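Local coordinates for protein S12 family peptidase (Streptomyces sp. 82F2, PDB 3WWX) that probably hydrolyses amide bonds next to D-configured residues, as a D-stereospecific amidohydrolase of the serine beta-lactamase-like S12 peptidase family, at residues 63-68 / 183-188; 69-74 / 171-176. All coordinates share one frame; numbering follows the deposited sequence.

Interaction 1: residues 63-68 / 183-188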
loop_
_atom_site.group_PDB
_atom_site.type_symbol
_atom_site.label_atom_id
_atom_site.label_comp_id
_atom_site.label_asym_id
_atom_site.label_seq_id
_atom_site.Cartn_x
_atom_site.Cartn_y
_atom_site.Cartn_z
ATOM N N LEU A 63 -9.799 9.660 -3.987
ATOM C CA LEU A 63 -11.088 9.922 -3.356
ATOM C C LEU A 63 -11.093 11.259 -2.651
ATOM O O LEU A 63 -12.116 11.943 -2.635
ATOM C CB LEU A 63 -11.469 8.813 -2.388
ATOM C CG LEU A 63 -12.070 7.637 -3.135
ATOM C CD1 LEU A 63 -12.005 6.404 -2.272
ATOM C CD2 LEU A 63 -13.519 7.933 -3.533
ATOM N N LEU A 64 -9.969 11.645 -2.060
ATOM C CA LEU A 64 -9.896 12.967 -1.439
ATOM C C LEU A 64 -9.953 14.097 -2.466
ATOM O O LEU A 64 -10.564 15.136 -2.194
ATOM C CB LEU A 64 -8.654 13.045 -0.538
ATOM C CG LEU A 64 -8.834 12.283 0.781
ATOM C CD1 LEU A 64 -7.489 11.880 1.374
ATOM C CD2 LEU A 64 -9.616 13.134 1.782
ATOM N N GLN A 65 -9.352 13.908 -3.627
ATOM C CA GLN A 65 -9.525 14.875 -4.704
ATOM C C GLN A 65 -10.976 14.953 -5.140
ATOM O O GLN A 65 -11.503 16.051 -5.339
ATOM C CB GLN A 65 -8.644 14.548 -5.898
ATOM C CG GLN A 65 -7.150 14.727 -5.660
ATOM C CD GLN A 65 -6.373 14.679 -6.946
ATOM O OE1 GLN A 65 -6.889 14.263 -7.985
ATOM N NE2 GLN A 65 -5.120 15.126 -6.903
ATOM N N LEU A 66 -11.630 13.811 -5.305
ATOM C CA LEU A 66 -13.022 13.828 -5.749
ATOM C C LEU A 66 -13.905 14.549 -4.738
ATOM O O LEU A 66 -14.825 15.276 -5.121
ATOM C CB LEU A 66 -13.532 12.404 -6.017
ATOM C CG LEU A 66 -12.858 11.677 -7.180
ATOM C CD1 LEU A 66 -13.236 10.204 -7.144
ATOM C CD2 LEU A 66 -13.239 12.316 -8.526
ATOM N N GLN A 67 -13.615 14.379 -3.451
ATOM C CA GLN A 67 -14.357 15.088 -2.419
ATOM C C GLN A 67 -14.097 16.597 -2.522
ATOM O O GLN A 67 -15.026 17.405 -2.365
ATOM C CB GLN A 67 -14.036 14.567 -1.015
ATOM C CG GLN A 67 -14.699 15.404 0.081
ATOM C CD GLN A 67 -14.508 14.861 1.469
ATOM O OE1 GLN A 67 -15.459 14.380 2.099
ATOM N NE2 GLN A 67 -13.283 14.953 1.978
ATOM N N ALA A 68 -12.846 16.972 -2.757
ATOM C CA ALA A 68 -12.463 18.385 -2.902
ATOM C C ALA A 68 -13.147 19.018 -4.110
ATOM O O ALA A 68 -13.349 20.235 -4.139
ATOM C CB ALA A 68 -10.974 18.503 -3.040
ATOM N N GLU A 183 -3.859 7.296 -12.886
ATOM C CA GLU A 183 -2.988 7.709 -13.979
ATOM C C GLU A 183 -3.109 9.200 -14.250
ATOM O O GLU A 183 -2.112 9.901 -14.318
ATOM C CB GLU A 183 -3.321 6.917 -15.252
ATOM C CG GLU A 183 -2.910 5.485 -15.135
ATOM C CD GLU A 183 -3.484 4.581 -16.210
ATOM O OE1 GLU A 183 -4.249 5.069 -17.069
ATOM O OE2 GLU A 183 -3.172 3.366 -16.188
ATOM N N ASN A 184 -4.336 9.678 -14.383
ATOM C CA ASN A 184 -4.545 11.044 -14.831
ATOM C C ASN A 184 -4.371 12.094 -13.749
ATOM O O ASN A 184 -3.968 13.230 -14.038
ATOM C CB ASN A 184 -5.913 11.146 -15.501
ATOM C CG ASN A 184 -5.948 10.404 -16.816
ATOM O OD1 ASN A 184 -4.915 10.226 -17.467
ATOM N ND2 ASN A 184 -7.125 9.948 -17.210
ATOM N N ARG A 185 -4.642 11.720 -12.503
ATOM C CA ARG A 185 -4.559 12.656 -11.393
ATOM C C ARG A 185 -3.228 12.634 -10.659
ATOM O O ARG A 185 -2.905 13.583 -9.961
ATOM C CB ARG A 185 -5.661 12.366 -10.382
ATOM C CG ARG A 185 -7.052 12.605 -10.923
ATOM C CD ARG A 185 -8.135 12.040 -10.017
ATOM N NE ARG A 185 -9.440 12.461 -10.507
ATOM C CZ ARG A 185 -10.024 13.604 -10.166
ATOM N NH1 ARG A 185 -9.465 14.417 -9.279
ATOM N NH2 ARG A 185 -11.197 13.924 -10.706
ATOM N N ILE A 186 -2.484 11.540 -10.774
ATOM C CA ILE A 186 -1.257 11.391 -9.995
ATOM C C ILE A 186 -0.048 11.046 -10.857
ATOM O O ILE A 186 0.942 11.765 -10.827
ATOM C CB ILE A 186 -1.414 10.354 -8.838
ATOM C CG1 ILE A 186 -2.600 10.727 -7.940
ATOM C CG2 ILE A 186 -0.133 10.278 -8.006
ATOM C CD1 ILE A 186 -2.985 9.659 -6.907
ATOM N N ILE A 187 -0.079 9.914 -11.563
ATOM C CA ILE A 187 1.075 9.467 -12.317
ATOM C C ILE A 187 1.501 10.499 -13.365
ATOM O O ILE A 187 2.676 10.849 -13.463
ATOM C CB ILE A 187 0.802 8.084 -12.935
ATOM C CG1 ILE A 187 0.669 7.057 -11.810
ATOM C CG2 ILE A 187 1.910 7.665 -13.895
ATOM C CD1 ILE A 187 0.192 5.690 -12.266
ATOM N N LYS A 188 0.551 10.992 -14.140
ATOM C CA LYS A 188 0.908 11.924 -15.209
ATOM C C LYS A 188 1.348 13.300 -14.682
ATOM O O LYS A 188 2.422 13.786 -15.065
ATOM C CB LYS A 188 -0.219 12.025 -16.236
ATOM C CG LYS A 188 -0.359 10.782 -17.101
ATOM C CD LYS A 188 -1.588 10.877 -18.008
ATOM C CE LYS A 188 -1.877 9.560 -18.702
ATOM N NZ LYS A 188 -0.702 9.090 -19.480
HETATM O O HOH W 1 -3.729 16.062 -9.495
#
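Gln-65 and Arg-185 reach out from helices 55-68 and 178-187 and lie alongside one another, pointing opposite ways, each end beside the other's stem. Both chains leave their helices with CG opposite the carbonyl carbon (chi1 -65° in Arg-185 and close to that in Gln-65) and then run extended, spanning the gap between backbones whose nearest CA atoms, those of these two residues, are 8.6 Å apart. Gln-65 OE1 thus settles against the aliphatic part of the arginine, 3.3 Å from Arg-185 CD, and accepts a fairly straight hydrogen bond from Arg-185 NH1 (2.9 Å, N-H...O 163°). The oxygen lies almost in the guanidinium plane, at its edge, whereas the donor is tilted from the plane of the Gln-65 carbonyl; amide and guanidinium are 63° apart. Gln-65 NE2, the nitrogen end of the amide, points toward the helix of Arg-185: water 1 accepts from Gln-65 NE2 at 3.1 Å and donates to Arg-185 O at 2.7 Å. With NE2 also bound to Leu-259 O, both ends of the amide are held, which fixes its flip. Leu-66 runs nearly perpendicular to the arginine chain and lays CD2 over one face of the guanidinium, 3.4 Å from Arg-185 NH2. Arg-185 NH1 also forms a salt bridge with Glu-69, so carboxylate and amide share this nitrogen; the carboxylate probably eases the closeness of Arg-71. Helix 178-187 holds a wider pi-type turn here, with Lys-188 N bonded to Glu-183 O. The contact joins two helices of the helical part of the serine beta-lactamase fold, at the end of helix 55-68 away from the Ser-X-X-Lys motif expected near its start.

Interaction 2: residues 69-74 / 171-176; sequences EGRIDL and EKVTGR
Val-173 supplies the apolar part of the contact, its two methyls touching two consecutive residues of the loop after helix 55-68. CG1, opposite the backbone N (chi1 174°), meets the stem of Arg-71, 3.9 Å from Arg-71 CB, and lies 4.0 Å from Arg-71 NE. CG2 packs on Ile-72 CD1 at 4.0 Å, with the isoleucine chain set roughly square to the valine; Trp-81 of helix 78-81 touches both of these residues, and Leu-66 lies against Ile-72.

Beside this patch, polar bonds run to the end of helix 160-174. Bent at chi3 (68°), the Arg-71 chain brings its guanidinium to the last carbonyls of the helix. The direct bond, Arg-71 NH2 to Val-173 O, is weak (3.4 Å, N-H...O 143°). Two waters at the guanidinium edge, in its plane, strengthen the link: water 2 accepts from Arg-71 NE at 2.8 Å and donates to Val-173 O, and water 3 bridges Arg-71 NH2 (2.8 Å) to Thr-174 O. On the remaining nitrogen, Arg-71 NH1 makes a long, weak salt bridge to Glu-69 OE1, at 3.4 Å. A guanidinium meeting a helix's carbonyl end mainly through water is consistent with a favourable interaction with the helix dipole.

Turns shape both backbones. Thr-174 OG1 accepts from Arg-176 N in an ST turn and bonds back to Ile-170 O. Gly-175, at positive phi, follows helix 160-174; Gly-70, also at positive phi, closes helix 55-68 in a Schellman motif, so two neighbouring helix ends meet in the helical region of the beta-lactamase-like fold.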
loop_
_atom_site.group_PDB
_atom_site.type_symbol
_atom_site.label_atom_id
_atom_site.label_comp_id
_atom_site.label_asym_id
_atom_site.label_seq_id
_atom_site.Cartn_x
_atom_site.Cartn_y
_atom_site.Cartn_z
ATOM N N GLU A 69 -13.494 18.203 -5.104
ATOM C CA GLU A 69 -14.178 18.677 -6.302
ATOM C C GLU A 69 -15.699 18.706 -6.098
ATOM O O GLU A 69 -16.443 19.036 -7.027
ATOM C CB GLU A 69 -13.790 17.819 -7.520
ATOM C CG GLU A 69 -12.317 17.962 -7.898
ATOM C CD GLU A 69 -11.811 16.946 -8.921
ATOM O OE1 GLU A 69 -12.607 16.125 -9.420
ATOM O OE2 GLU A 69 -10.604 16.987 -9.226
ATOM N N GLY A 70 -16.144 18.352 -4.895
ATOM C CA GLY A 70 -17.553 18.355 -4.532
ATOM C C GLY A 70 -18.351 17.227 -5.154
ATOM O O GLY A 70 -19.571 17.336 -5.307
ATOM N N ARG A 71 -17.676 16.124 -5.494
ATOM C CA ARG A 71 -18.321 15.022 -6.217
ATOM C C ARG A 71 -18.748 13.867 -5.308
ATOM O O ARG A 71 -19.524 12.988 -5.707
ATOM C CB ARG A 71 -17.409 14.521 -7.335
ATOM C CG ARG A 71 -17.128 15.616 -8.375
ATOM C CD ARG A 71 -16.051 15.249 -9.360
ATOM N NE ARG A 71 -16.463 14.165 -10.241
ATOM C CZ ARG A 71 -15.726 13.703 -11.243
ATOM N NH1 ARG A 71 -14.536 14.241 -11.487
ATOM N NH2 ARG A 71 -16.170 12.699 -11.991
ATOM N N ILE A 72 -18.252 13.892 -4.086
ATOM C CA ILE A 72 -18.585 12.897 -3.084
ATOM C C ILE A 72 -18.262 13.449 -1.706
ATOM O O ILE A 72 -17.336 14.240 -1.561
ATOM C CB ILE A 72 -17.802 11.583 -3.335
ATOM C CG1 ILE A 72 -18.083 10.561 -2.244
ATOM C CG2 ILE A 72 -16.294 11.875 -3.425
ATOM C CD1 ILE A 72 -17.690 9.128 -2.633
ATOM N N ASP A 73 -19.034 13.041 -0.704
ATOM C CA ASP A 73 -18.742 13.320 0.685
ATOM C C ASP A 73 -18.260 12.001 1.279
ATOM O O ASP A 73 -18.976 11.010 1.234
ATOM C CB ASP A 73 -20.017 13.816 1.387
ATOM C CG ASP A 73 -19.787 14.254 2.821
ATOM O OD1 ASP A 73 -18.895 13.747 3.523
ATOM O OD2 ASP A 73 -20.558 15.129 3.291
ATOM N N LEU A 74 -17.042 11.962 1.805
ATOM C CA LEU A 74 -16.540 10.700 2.362
ATOM C C LEU A 74 -17.337 10.199 3.564
ATOM O O LEU A 74 -17.231 9.025 3.936
ATOM C CB LEU A 74 -15.060 10.796 2.689
ATOM C CG LEU A 74 -14.171 11.184 1.512
ATOM C CD1 LEU A 74 -12.738 11.242 1.979
ATOM C CD2 LEU A 74 -14.308 10.239 0.323
ATOM N N GLU A 171 -14.840 4.331 -9.296
ATOM C CA GLU A 171 -15.409 4.006 -10.589
ATOM C C GLU A 171 -16.839 4.565 -10.703
ATOM O O GLU A 171 -17.217 5.052 -11.771
ATOM C CB GLU A 171 -15.374 2.499 -10.874
ATOM C CG GLU A 171 -15.896 2.195 -12.276
ATOM C CD GLU A 171 -15.647 0.789 -12.776
ATOM O OE1 GLU A 171 -16.445 0.345 -13.627
ATOM O OE2 GLU A 171 -14.663 0.143 -12.374
ATOM N N LYS A 172 -17.623 4.502 -9.630
ATOM C CA LYS A 172 -19.011 4.993 -9.672
ATOM C C LYS A 172 -19.021 6.511 -9.817
ATOM O O LYS A 172 -19.788 7.062 -10.611
ATOM C CB LYS A 172 -19.767 4.585 -8.417
ATOM C CG LYS A 172 -21.261 4.918 -8.420
ATOM C CD LYS A 172 -22.030 4.225 -9.553
ATOM C CE LYS A 172 -21.877 2.699 -9.573
ATOM N NZ LYS A 172 -22.673 1.992 -8.521
ATOM N N VAL A 173 -18.166 7.198 -9.064
ATOM C CA VAL A 173 -18.093 8.659 -9.134
ATOM C C VAL A 173 -17.631 9.146 -10.507
ATOM O O VAL A 173 -18.200 10.104 -11.053
ATOM C CB VAL A 173 -17.169 9.245 -8.033
ATOM C CG1 VAL A 173 -16.987 10.752 -8.197
ATOM C CG2 VAL A 173 -17.708 8.932 -6.650
ATOM N N THR A 174 -16.603 8.510 -11.066
ATOM C CA THR A 174 -15.946 8.998 -12.272
ATOM C C THR A 174 -16.489 8.393 -13.570
ATOM O O THR A 174 -16.255 8.952 -14.645
ATOM C CB THR A 174 -14.423 8.718 -12.250
ATOM O OG1 THR A 174 -14.195 7.298 -12.254
ATOM C CG2 THR A 174 -13.761 9.365 -11.050
ATOM N N GLY A 175 -17.177 7.256 -13.480
ATOM C CA GLY A 175 -17.609 6.526 -14.667
ATOM C C GLY A 175 -16.514 5.808 -15.432
ATOM O O GLY A 175 -16.743 5.324 -16.539
ATOM N N ARG A 176 -15.318 5.709 -14.847
ATOM C CA ARG A 176 -14.207 5.013 -15.492
ATOM C C ARG A 176 -13.480 4.151 -14.452
ATOM O O ARG A 176 -13.586 4.418 -13.268
ATOM C CB ARG A 176 -13.202 6.007 -16.070
ATOM C CG ARG A 176 -13.752 7.013 -17.091
ATOM C CD ARG A 176 -12.617 7.786 -17.734
ATOM N NE ARG A 176 -11.887 6.970 -18.700
ATOM C CZ ARG A 176 -10.689 7.272 -19.202
ATOM N NH1 ARG A 176 -10.055 8.379 -18.827
ATOM N NH2 ARG A 176 -10.123 6.453 -20.078
HETATM O O HOH W 2 -19.017 12.965 -10.281
HETATM O O HOH W 3 -15.116 11.843 -14.461
#

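Interactions 1 and 2 lie side by side, their centres about 10 Å apart, and both hold the end of helix 55-68: interaction 1 ties its last turns to helix 178-187, and interaction 2 ties the loop that follows to helix 160-174, which comes just before helix 178-187 in the chain. Both are partly buried, but interaction 2 sits farther from the chain's centre, about 21 Å against 16 Å. Chemistry follows place: the inner contact uses a short, direct amide-guanidinium bond, the outer one a small apolar patch beside weak and water-mediated bonds. Glu-69 links them, through a salt bridge to Arg-185 and a weak one to Arg-71, and Leu-66 packs toward both.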